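Local coordinates for protein SVS_variant_AS1 (Streptomyces sp. CWA1, PDB 6TJA) that probably cyclises geranylgeranyl diphosphate to the diterpene spiroviolene, as an engineered ancestral form of a class I terpene cyclase, at residues P12-A20 / R299-L310; F137-R148 / M194-D205. All blocks are in the same frame, centred on the assembly; numbering follows the deposited sequence.

Interaction 1: residues P12-A20 / R299-L310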
loop_
_atom_site.group_PDB
_atom_site.type_symbol
_atom_site.label_atom_id
_atom_site.label_comp_id
_atom_site.label_asym_id
_atom_site.label_seq_id
_atom_site.Cartn_x
_atom_site.Cartn_y
_atom_site.Cartn_z
ATOM N N PRO A 12 -3.296 -33.287 -12.299
ATOM C CA PRO A 12 -2.937 -32.271 -13.289
ATOM C C PRO A 12 -3.772 -31.002 -13.034
ATOM O O PRO A 12 -4.805 -31.093 -12.403
ATOM C CB PRO A 12 -3.219 -32.936 -14.648
ATOM C CG PRO A 12 -4.272 -33.991 -14.345
ATOM C CD PRO A 12 -4.098 -34.371 -12.883
ATOM N N ILE A 13 -3.276 -29.849 -13.482
ATOM C CA ILE A 13 -3.869 -28.507 -13.218
ATOM C C ILE A 13 -5.057 -28.278 -14.163
ATOM O O ILE A 13 -4.880 -28.516 -15.389
ATOM C CB ILE A 13 -2.792 -27.423 -13.390
ATOM C CG1 ILE A 13 -1.579 -27.720 -12.505
ATOM C CG2 ILE A 13 -3.370 -26.033 -13.127
ATOM C CD1 ILE A 13 -0.391 -26.816 -12.769
ATOM N N TYR A 14 -6.214 -27.858 -13.622
ATOM C CA TYR A 14 -7.367 -27.294 -14.379
ATOM C C TYR A 14 -6.987 -25.872 -14.814
ATOM O O TYR A 14 -6.784 -25.016 -13.955
ATOM C CB TYR A 14 -8.658 -27.284 -13.540
ATOM C CG TYR A 14 -9.871 -26.808 -14.302
ATOM C CD1 TYR A 14 -10.262 -27.461 -15.458
ATOM C CD2 TYR A 14 -10.596 -25.681 -13.925
ATOM C CE1 TYR A 14 -11.349 -27.030 -16.206
ATOM C CE2 TYR A 14 -11.682 -25.230 -14.673
ATOM C CZ TYR A 14 -12.063 -25.914 -15.816
ATOM O OH TYR A 14 -13.124 -25.532 -16.601
ATOM N N CYS A 15 -6.788 -25.625 -16.103
ATOM C CA CYS A 15 -6.446 -24.265 -16.592
ATOM C C CYS A 15 -6.827 -24.098 -18.055
ATOM O O CYS A 15 -5.949 -23.971 -18.915
ATOM C CB CYS A 15 -4.971 -23.941 -16.425
ATOM S SG CYS A 15 -4.673 -22.153 -16.399
ATOM N N PRO A 16 -8.112 -24.022 -18.320
ATOM C CA PRO A 16 -8.572 -23.851 -19.685
ATOM C C PRO A 16 -8.496 -22.398 -20.103
ATOM O O PRO A 16 -9.489 -21.826 -20.376
ATOM C CB PRO A 16 -10.002 -24.330 -19.610
ATOM C CG PRO A 16 -10.407 -24.010 -18.232
ATOM C CD PRO A 16 -9.221 -24.193 -17.379
ATOM N N LEU A 17 -7.308 -21.848 -20.150
ATOM C CA LEU A 17 -7.079 -20.486 -20.507
ATOM C C LEU A 17 -6.054 -20.386 -21.635
ATOM O O LEU A 17 -5.316 -21.279 -21.891
ATOM C CB LEU A 17 -6.609 -19.719 -19.284
ATOM C CG LEU A 17 -7.540 -18.962 -18.346
ATOM C CD1 LEU A 17 -8.842 -19.643 -18.114
ATOM C CD2 LEU A 17 -6.910 -18.693 -17.015
ATOM N N GLU A 18 -6.031 -19.260 -22.289
ATOM C CA GLU A 18 -5.152 -18.993 -23.397
ATOM C C GLU A 18 -3.667 -18.998 -23.069
ATOM O O GLU A 18 -3.197 -18.217 -22.310
ATOM C CB GLU A 18 -5.525 -17.658 -24.023
ATOM C CG GLU A 18 -6.952 -17.529 -24.468
ATOM C CD GLU A 18 -7.940 -17.398 -23.345
ATOM O OE1 GLU A 18 -7.748 -16.623 -22.448
ATOM O OE2 GLU A 18 -8.936 -18.080 -23.387
ATOM N N SER A 19 -2.947 -19.910 -23.663
ATOM C CA SER A 19 -1.484 -19.998 -23.475
ATOM C C SER A 19 -0.819 -19.299 -24.657
ATOM O O SER A 19 -1.043 -19.726 -25.780
ATOM C CB SER A 19 -1.036 -21.412 -23.333
ATOM O OG SER A 19 0.375 -21.435 -23.351
ATOM N N ALA A 20 -0.030 -18.259 -24.423
ATOM C CA ALA A 20 0.711 -17.588 -25.512
ATOM C C ALA A 20 1.955 -16.930 -24.942
ATOM O O ALA A 20 1.958 -16.572 -23.734
ATOM C CB ALA A 20 -0.174 -16.563 -26.211
ATOM N N ARG A 299 -5.953 -13.524 -17.695
ATOM C CA ARG A 299 -6.140 -14.902 -18.198
ATOM C C ARG A 299 -4.773 -15.456 -18.609
ATOM O O ARG A 299 -4.425 -16.558 -18.132
ATOM C CB ARG A 299 -7.172 -14.917 -19.327
ATOM C CG ARG A 299 -8.575 -14.530 -18.890
ATOM C CD ARG A 299 -9.522 -14.373 -20.068
ATOM N NE ARG A 299 -9.765 -15.671 -20.666
ATOM C CZ ARG A 299 -10.793 -16.484 -20.399
ATOM N NH1 ARG A 299 -11.708 -16.150 -19.511
ATOM N NH2 ARG A 299 -10.871 -17.655 -21.005
ATOM N N HIS A 300 -4.020 -14.704 -19.428
ATOM C CA HIS A 300 -2.670 -15.088 -19.925
ATOM C C HIS A 300 -1.745 -15.334 -18.736
ATOM O O HIS A 300 -0.939 -16.264 -18.812
ATOM C CB HIS A 300 -2.077 -13.993 -20.843
ATOM C CG HIS A 300 -2.548 -14.058 -22.251
ATOM N ND1 HIS A 300 -2.630 -15.254 -22.935
ATOM C CD2 HIS A 300 -2.904 -13.094 -23.127
ATOM C CE1 HIS A 300 -3.005 -15.033 -24.183
ATOM N NE2 HIS A 300 -3.209 -13.721 -24.316
ATOM N N GLY A 301 -1.822 -14.463 -17.722
ATOM C CA GLY A 301 -1.041 -14.544 -16.470
ATOM C C GLY A 301 -1.326 -15.828 -15.704
ATOM O O GLY A 301 -0.377 -16.498 -15.407
ATOM N N ILE A 302 -2.596 -16.161 -15.421
ATOM C CA ILE A 302 -2.980 -17.379 -14.653
ATOM C C ILE A 302 -2.365 -18.591 -15.360
ATOM O O ILE A 302 -1.625 -19.337 -14.726
ATOM C CB ILE A 302 -4.501 -17.535 -14.513
ATOM C CG1 ILE A 302 -5.131 -16.423 -13.673
ATOM C CG2 ILE A 302 -4.856 -18.912 -13.961
ATOM C CD1 ILE A 302 -6.644 -16.385 -13.752
ATOM N N ARG A 303 -2.669 -18.754 -16.642
ATOM C CA ARG A 303 -2.156 -19.860 -17.495
ATOM C C ARG A 303 -0.626 -19.844 -17.551
ATOM O O ARG A 303 -0.004 -20.907 -17.359
ATOM C CB ARG A 303 -2.700 -19.725 -18.921
ATOM C CG ARG A 303 -2.259 -20.836 -19.868
ATOM C CD ARG A 303 -2.366 -22.236 -19.283
ATOM N NE ARG A 303 -1.892 -23.129 -20.312
ATOM C CZ ARG A 303 -2.608 -24.090 -20.890
ATOM N NH1 ARG A 303 -3.836 -24.374 -20.483
ATOM N NH2 ARG A 303 -2.066 -24.799 -21.858
ATOM N N GLY A 304 -0.039 -18.691 -17.831
ATOM C CA GLY A 304 1.425 -18.537 -17.952
ATOM C C GLY A 304 2.129 -18.867 -16.649
ATOM O O GLY A 304 3.159 -19.592 -16.669
ATOM N N ASN A 305 1.636 -18.337 -15.529
ATOM C CA ASN A 305 2.131 -18.748 -14.196
ATOM C C ASN A 305 2.110 -20.274 -14.063
ATOM O O ASN A 305 3.148 -20.867 -13.665
ATOM C CB ASN A 305 1.304 -18.137 -13.084
ATOM C CG ASN A 305 1.834 -18.556 -11.738
ATOM O OD1 ASN A 305 2.852 -18.026 -11.307
ATOM N ND2 ASN A 305 1.165 -19.507 -11.109
ATOM N N ALA A 306 0.992 -20.918 -14.364
ATOM C CA ALA A 306 0.873 -22.392 -14.210
ATOM C C ALA A 306 1.861 -23.102 -15.149
ATOM O O ALA A 306 2.567 -24.035 -14.711
ATOM C CB ALA A 306 -0.544 -22.827 -14.455
ATOM N N GLU A 307 1.947 -22.642 -16.393
ATOM C CA GLU A 307 2.694 -23.329 -17.482
ATOM C C GLU A 307 4.188 -23.135 -17.220
ATOM O O GLU A 307 4.922 -24.126 -17.224
ATOM C CB GLU A 307 2.265 -22.807 -18.869
ATOM C CG GLU A 307 2.654 -23.732 -19.997
ATOM C CD GLU A 307 1.977 -23.510 -21.340
ATOM O OE1 GLU A 307 0.721 -23.482 -21.386
ATOM O OE2 GLU A 307 2.709 -23.401 -22.350
ATOM N N TRP A 308 4.629 -21.902 -16.984
ATOM C CA TRP A 308 6.049 -21.605 -16.640
ATOM C C TRP A 308 6.476 -22.492 -15.458
ATOM O O TRP A 308 7.579 -23.048 -15.525
ATOM C CB TRP A 308 6.262 -20.109 -16.363
ATOM C CG TRP A 308 7.551 -19.778 -15.682
ATOM C CD1 TRP A 308 8.711 -19.357 -16.257
ATOM C CD2 TRP A 308 7.799 -19.845 -14.271
ATOM N NE1 TRP A 308 9.661 -19.154 -15.297
ATOM C CE2 TRP A 308 9.128 -19.430 -14.067
ATOM C CE3 TRP A 308 7.021 -20.193 -13.162
ATOM C CZ2 TRP A 308 9.704 -19.377 -12.791
ATOM C CZ3 TRP A 308 7.585 -20.128 -11.902
ATOM C CH2 TRP A 308 8.917 -19.744 -11.722
ATOM N N GLY A 309 5.612 -22.645 -14.448
ATOM C CA GLY A 309 5.778 -23.583 -13.320
ATOM C C GLY A 309 6.144 -25.002 -13.750
ATOM O O GLY A 309 7.102 -25.551 -13.187
ATOM N N LEU A 310 5.438 -25.586 -14.723
ATOM C CA LEU A 310 5.675 -26.989 -15.168
ATOM C C LEU A 310 6.888 -27.128 -16.121
ATOM O O LEU A 310 7.153 -28.275 -16.515
ATOM C CB LEU A 310 4.404 -27.500 -15.845
ATOM C CG LEU A 310 3.132 -27.516 -15.001
ATOM C CD1 LEU A 310 1.925 -27.698 -15.902
ATOM C CD2 LEU A 310 3.175 -28.602 -13.935
#

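Interaction 2: residues F137-R148 / M194-D205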
loop_
_atom_site.group_PDB
_atom_site.type_symbol
_atom_site.label_atom_id
_atom_site.label_comp_id
_atom_site.label_asym_id
_atom_site.label_seq_id
_atom_site.Cartn_x
_atom_site.Cartn_y
_atom_site.Cartn_z
ATOM N N PHE A 137 9.943 2.551 -15.607
ATOM C CA PHE A 137 8.459 2.591 -15.513
ATOM C C PHE A 137 8.006 4.030 -15.684
ATOM O O PHE A 137 6.997 4.236 -16.332
ATOM C CB PHE A 137 7.957 2.021 -14.189
ATOM C CG PHE A 137 7.996 0.520 -14.077
ATOM C CD1 PHE A 137 8.533 -0.266 -15.080
ATOM C CD2 PHE A 137 7.515 -0.101 -12.942
ATOM C CE1 PHE A 137 8.550 -1.648 -14.963
ATOM C CE2 PHE A 137 7.511 -1.480 -12.836
ATOM C CZ PHE A 137 8.022 -2.252 -13.850
ATOM N N ARG A 138 8.746 4.988 -15.139
ATOM C CA ARG A 138 8.372 6.424 -15.209
ATOM C C ARG A 138 8.675 6.979 -16.609
ATOM O O ARG A 138 8.037 7.948 -16.963
ATOM C CB ARG A 138 9.119 7.242 -14.148
ATOM C CG ARG A 138 8.684 6.934 -12.722
ATOM C CD ARG A 138 9.147 7.958 -11.703
ATOM N NE ARG A 138 8.466 7.679 -10.451
ATOM C CZ ARG A 138 8.931 6.912 -9.452
ATOM N NH1 ARG A 138 10.126 6.341 -9.517
ATOM N NH2 ARG A 138 8.187 6.766 -8.367
ATOM N N SER A 139 9.612 6.393 -17.358
ATOM C CA SER A 139 9.996 6.867 -18.721
ATOM C C SER A 139 8.827 6.670 -19.694
ATOM O O SER A 139 8.666 7.543 -20.539
ATOM C CB SER A 139 11.270 6.227 -19.245
ATOM O OG SER A 139 11.100 4.837 -19.520
ATOM N N PHE A 140 7.996 5.628 -19.550
ATOM C CA PHE A 140 6.917 5.370 -20.546
ATOM C C PHE A 140 5.549 5.038 -19.932
ATOM O O PHE A 140 4.579 5.063 -20.702
ATOM C CB PHE A 140 7.337 4.281 -21.537
ATOM C CG PHE A 140 8.047 3.105 -20.926
ATOM C CD1 PHE A 140 9.340 2.795 -21.309
ATOM C CD2 PHE A 140 7.418 2.321 -19.985
ATOM C CE1 PHE A 140 10.009 1.721 -20.756
ATOM C CE2 PHE A 140 8.086 1.241 -19.432
ATOM C CZ PHE A 140 9.378 0.945 -19.819
ATOM N N GLY A 141 5.430 4.762 -18.635
ATOM C CA GLY A 141 4.105 4.617 -18.006
ATOM C C GLY A 141 3.577 5.972 -17.574
ATOM O O GLY A 141 4.397 6.861 -17.315
ATOM N N THR A 142 2.265 6.139 -17.430
ATOM C CA THR A 142 1.718 7.375 -16.808
ATOM C C THR A 142 1.968 7.366 -15.288
ATOM O O THR A 142 2.120 6.317 -14.648
ATOM C CB THR A 142 0.244 7.578 -17.171
ATOM O OG1 THR A 142 -0.474 6.577 -16.437
ATOM C CG2 THR A 142 0.007 7.503 -18.672
ATOM N N PRO A 143 2.082 8.562 -14.667
ATOM C CA PRO A 143 2.120 8.664 -13.211
ATOM C C PRO A 143 1.016 7.806 -12.555
ATOM O O PRO A 143 1.286 7.199 -11.536
ATOM C CB PRO A 143 1.955 10.186 -12.970
ATOM C CG PRO A 143 2.546 10.852 -14.254
ATOM C CD PRO A 143 2.154 9.883 -15.348
ATOM N N THR A 144 -0.177 7.742 -13.155
ATOM C CA THR A 144 -1.300 6.906 -12.655
ATOM C C THR A 144 -0.873 5.437 -12.627
ATOM O O THR A 144 -1.060 4.781 -11.599
ATOM C CB THR A 144 -2.566 7.097 -13.499
ATOM O OG1 THR A 144 -2.997 8.447 -13.331
ATOM C CG2 THR A 144 -3.680 6.171 -13.068
ATOM N N GLN A 145 -0.296 4.933 -13.712
ATOM C CA GLN A 145 0.068 3.496 -13.794
ATOM C C GLN A 145 1.212 3.217 -12.819
ATOM O O GLN A 145 1.173 2.161 -12.164
ATOM C CB GLN A 145 0.470 3.100 -15.205
ATOM C CG GLN A 145 -0.674 3.160 -16.201
ATOM C CD GLN A 145 -0.129 3.015 -17.603
ATOM O OE1 GLN A 145 0.802 3.731 -17.997
ATOM N NE2 GLN A 145 -0.669 2.051 -18.336
ATOM N N VAL A 146 2.185 4.126 -12.732
ATOM C CA VAL A 146 3.308 4.018 -11.756
ATOM C C VAL A 146 2.728 3.929 -10.328
ATOM O O VAL A 146 3.182 3.056 -9.566
ATOM C CB VAL A 146 4.338 5.143 -11.927
ATOM C CG1 VAL A 146 5.327 5.189 -10.781
ATOM C CG2 VAL A 146 5.088 5.007 -13.249
ATOM N N ARG A 147 1.713 4.716 -9.984
ATOM C CA ARG A 147 1.163 4.677 -8.610
ATOM C C ARG A 147 0.441 3.350 -8.398
ATOM O O ARG A 147 0.532 2.813 -7.297
ATOM C CB ARG A 147 0.229 5.849 -8.327
ATOM C CG ARG A 147 0.944 7.177 -8.122
ATOM C CD ARG A 147 2.004 7.213 -7.032
ATOM N NE ARG A 147 1.477 7.186 -5.678
ATOM C CZ ARG A 147 2.233 7.063 -4.587
ATOM N NH1 ARG A 147 3.544 6.927 -4.706
ATOM N NH2 ARG A 147 1.673 7.084 -3.387
ATOM N N ARG A 148 -0.255 2.847 -9.409
ATOM C CA ARG A 148 -0.916 1.528 -9.325
ATOM C C ARG A 148 0.163 0.494 -8.991
ATOM O O ARG A 148 -0.108 -0.338 -8.106
ATOM C CB ARG A 148 -1.695 1.214 -10.606
ATOM C CG ARG A 148 -2.906 2.115 -10.826
ATOM C CD ARG A 148 -3.586 1.867 -12.163
ATOM N NE ARG A 148 -4.718 2.751 -12.387
ATOM C CZ ARG A 148 -5.516 2.743 -13.464
ATOM N NH1 ARG A 148 -5.349 1.862 -14.438
ATOM N NH2 ARG A 148 -6.516 3.597 -13.542
ATOM N N MET A 194 1.786 -4.749 -13.508
ATOM C CA MET A 194 2.706 -4.409 -14.631
ATOM C C MET A 194 2.090 -4.715 -16.008
ATOM O O MET A 194 2.728 -4.349 -16.995
ATOM C CB MET A 194 4.012 -5.189 -14.534
ATOM C CG MET A 194 4.804 -4.884 -13.305
ATOM S SD MET A 194 6.422 -5.569 -13.526
ATOM C CE MET A 194 6.136 -7.331 -13.412
ATOM N N LEU A 195 0.920 -5.317 -16.115
ATOM C CA LEU A 195 0.304 -5.604 -17.405
ATOM C C LEU A 195 0.113 -4.364 -18.272
ATOM O O LEU A 195 0.500 -4.336 -19.381
ATOM C CB LEU A 195 -1.009 -6.351 -17.252
ATOM C CG LEU A 195 -1.041 -7.828 -16.896
ATOM C CD1 LEU A 195 -2.389 -8.362 -16.468
ATOM C CD2 LEU A 195 -0.429 -8.708 -17.958
ATOM N N GLU A 196 -0.470 -3.346 -17.689
ATOM C CA GLU A 196 -0.739 -2.074 -18.286
ATOM C C GLU A 196 0.508 -1.398 -18.791
ATOM O O GLU A 196 0.505 -0.752 -19.784
ATOM C CB GLU A 196 -1.261 -1.198 -17.179
ATOM C CG GLU A 196 -2.683 -0.857 -17.276
ATOM C CD GLU A 196 -2.994 0.330 -16.457
ATOM O OE1 GLU A 196 -3.017 0.237 -15.253
ATOM O OE2 GLU A 196 -3.241 1.354 -17.042
ATOM N N ILE A 197 1.554 -1.523 -18.010
ATOM C CA ILE A 197 2.891 -0.926 -18.282
ATOM C C ILE A 197 3.512 -1.662 -19.477
ATOM O O ILE A 197 4.075 -0.993 -20.350
ATOM C CB ILE A 197 3.754 -0.936 -17.004
ATOM C CG1 ILE A 197 3.110 -0.064 -15.914
ATOM C CG2 ILE A 197 5.168 -0.491 -17.309
ATOM C CD1 ILE A 197 3.838 -0.069 -14.607
ATOM N N ALA A 198 3.439 -2.964 -19.545
ATOM C CA ALA A 198 4.040 -3.675 -20.640
ATOM C C ALA A 198 3.354 -3.384 -21.969
ATOM O O ALA A 198 3.953 -3.122 -22.954
ATOM C CB ALA A 198 3.999 -5.149 -20.373
ATOM N N THR A 199 2.053 -3.375 -21.872
ATOM C CA THR A 199 1.077 -3.234 -22.902
ATOM C C THR A 199 0.805 -1.809 -23.417
ATOM O O THR A 199 0.562 -1.620 -24.549
ATOM C CB THR A 199 -0.137 -3.923 -22.266
ATOM O OG1 THR A 199 -0.323 -5.230 -22.781
ATOM C CG2 THR A 199 -1.310 -3.193 -22.260
ATOM N N GLY A 200 0.876 -0.816 -22.558
ATOM C CA GLY A 200 0.613 0.548 -22.928
ATOM C C GLY A 200 -0.837 0.952 -22.911
ATOM O O GLY A 200 -1.165 2.081 -23.050
ATOM N N ALA A 201 -1.705 -0.012 -22.738
ATOM C CA ALA A 201 -3.167 0.182 -22.725
ATOM C C ALA A 201 -3.592 0.728 -21.339
ATOM O O ALA A 201 -3.975 -0.087 -20.503
ATOM C CB ALA A 201 -3.828 -1.127 -23.146
ATOM N N GLU A 202 -3.566 2.053 -21.116
ATOM C CA GLU A 202 -3.978 2.688 -19.822
ATOM C C GLU A 202 -5.474 2.455 -19.505
ATOM O O GLU A 202 -6.354 3.056 -20.173
ATOM C CB GLU A 202 -3.680 4.187 -19.764
ATOM C CG GLU A 202 -3.832 4.731 -18.329
ATOM C CD GLU A 202 -3.667 6.232 -18.073
ATOM O OE1 GLU A 202 -3.782 7.052 -19.054
ATOM O OE2 GLU A 202 -3.416 6.595 -16.892
ATOM N N VAL A 203 -5.785 1.686 -18.455
ATOM C CA VAL A 203 -7.202 1.423 -18.045
ATOM C C VAL A 203 -7.694 2.624 -17.242
ATOM O O VAL A 203 -7.067 2.980 -16.252
ATOM C CB VAL A 203 -7.322 0.126 -17.230
ATOM C CG1 VAL A 203 -8.763 -0.245 -16.918
ATOM C CG2 VAL A 203 -6.585 -1.010 -17.903
ATOM N N PRO A 204 -8.797 3.236 -17.617
ATOM C CA PRO A 204 -9.302 4.360 -16.842
ATOM C C PRO A 204 -9.679 3.971 -15.414
ATOM O O PRO A 204 -10.129 2.898 -15.199
ATOM C CB PRO A 204 -10.519 4.796 -17.627
ATOM C CG PRO A 204 -10.364 4.214 -18.946
ATOM C CD PRO A 204 -9.619 2.961 -18.780
ATOM N N ASP A 205 -9.459 4.850 -14.462
ATOM C CA ASP A 205 -9.784 4.622 -13.046
ATOM C C ASP A 205 -11.171 4.000 -12.821
ATOM O O ASP A 205 -11.300 3.061 -12.121
ATOM C CB ASP A 205 -9.724 5.929 -12.253
ATOM C CG ASP A 205 -8.402 6.161 -11.500
ATOM O OD1 ASP A 205 -7.362 5.581 -11.773
ATOM O OD2 ASP A 205 -8.371 7.020 -10.628
HETATM O O HOH W 1 -5.804 4.530 -10.120
#

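Interaction 1: residues P12-A20 / R299-L310
L17 lays its CD2 methyl against the flank of helix 289-309, with CD2 3.7 Å from I302 CB and also close to the backbone O of R299. Its other methyl, CD1, sits over one face of the R299 guanidinium, toward the rim. L17 and R299 cross at about a right angle. The edge of the same guanidinium is taken by E18. R299 grips the carboxylate side-on, with NE 2.9 Å from E18 OE1 and NH2 3.1 Å from E18 OE2. Both oxygens use their syn lone pairs, and the two planes are only 21° apart. H300 ND1 donates to E18 O from above the carbonyl plane, at 3.1 Å, while E18 CB packs near H300 CE1.

R303 carries the middle of the contact. Its chain bends at chi2 (46°), which lets CD pass 3.7 Å from C15 SG and brings NH1 within 2.7 Å of C15 O. C15 O lies in the R303 guanidinium plane, but the hydrogen bond is bent, with an N-H...O angle of 131°. R303 NE and NH2 both point to E307 OE1, which also receives S19 OG at 2.9 Å from above the carboxylate plane. Three donors thus converge on one oxygen. W332 adds a cation-pi contact to R303. At the far end I13 and L310 meet tip to tip, CD1 to CD1 at 4.0 Å.

P16 centres an inverse gamma turn between these contacts. An irregular N-terminal segment lies here across the last modelled helix, 289-309, of the all-helical class I terpene synthase fold.

Interaction 2: residues F137-R148 / M194-D205
The F137 ring has I197 CD1 over one face, 4.0 Å from F137 CD2 and offset toward the rim. M194 SD approaches the same ring obliquely in a Met-aromatic contact, 3.7 Å from F137 CZ. F140 instead turns an edge to I197, with CE2 near CG2. The R148 guanidinium is ringed at its edge by E196 OE1, V203 O, D205 OD1 and a water.

The R148 chain, extended from CG to NE and leaving CA with CG anti to the carbonyl carbon (chi1 -67°), spans the gap to the loop after helix 195-199. NH1 and NH2 close end-on about V203 O, with NH1 at 2.7 Å from it. NH1 also meets E196 OE1 from above the carboxylate plane, at 3.0 Å. NH2 takes the anti lone pair of D205 OD1 at 2.8 Å (N-H...O 163°), and the water bridges NE to this same OD1. Cut back to alanine, R148 would probably leave V203 O without its two donors and the carboxylates of E196 and D205 without this positive partner.

T142 and Q145 form the capping box that starts helix 143-169, just after the break from helix 126-140 in this all-helical terpene synthase fold. Q145 OE1 accepts from T142 N, which fixes the amide so that NE2 can donate to E196 OE2 at 3.0 Å. V203 N reaches that oxygen from the opposite face of the carboxylate. T142 OG1, besides capping Q145 N, donates to E202 OE2 at 3.0 Å. D205 also packs on T144 of the second subunit.

In the fold
Interaction 2 is nested inside the chain loop closed by interaction 1. Their centres are 24 Å apart. Both are partly buried, though among the touching residues only interaction 1 has fully exposed ones, and interaction 2 has more buried ones. Helix 289-309 links them: interaction 1 uses its C-terminal half, while V203 and A201 of interaction 2 rest on Y294 and T293, nearer its start. Interaction 1 lays an irregular chain on one helix and spreads its polar bonds along it, over R299, H300, R303 and E307. Interaction 2 joins the end of helix 126-140 and the start of helix 143-169 to helix 195-199 and the loop after it, with an apolar side at F137 and I197 and a charged side round R148 at the subunit boundary.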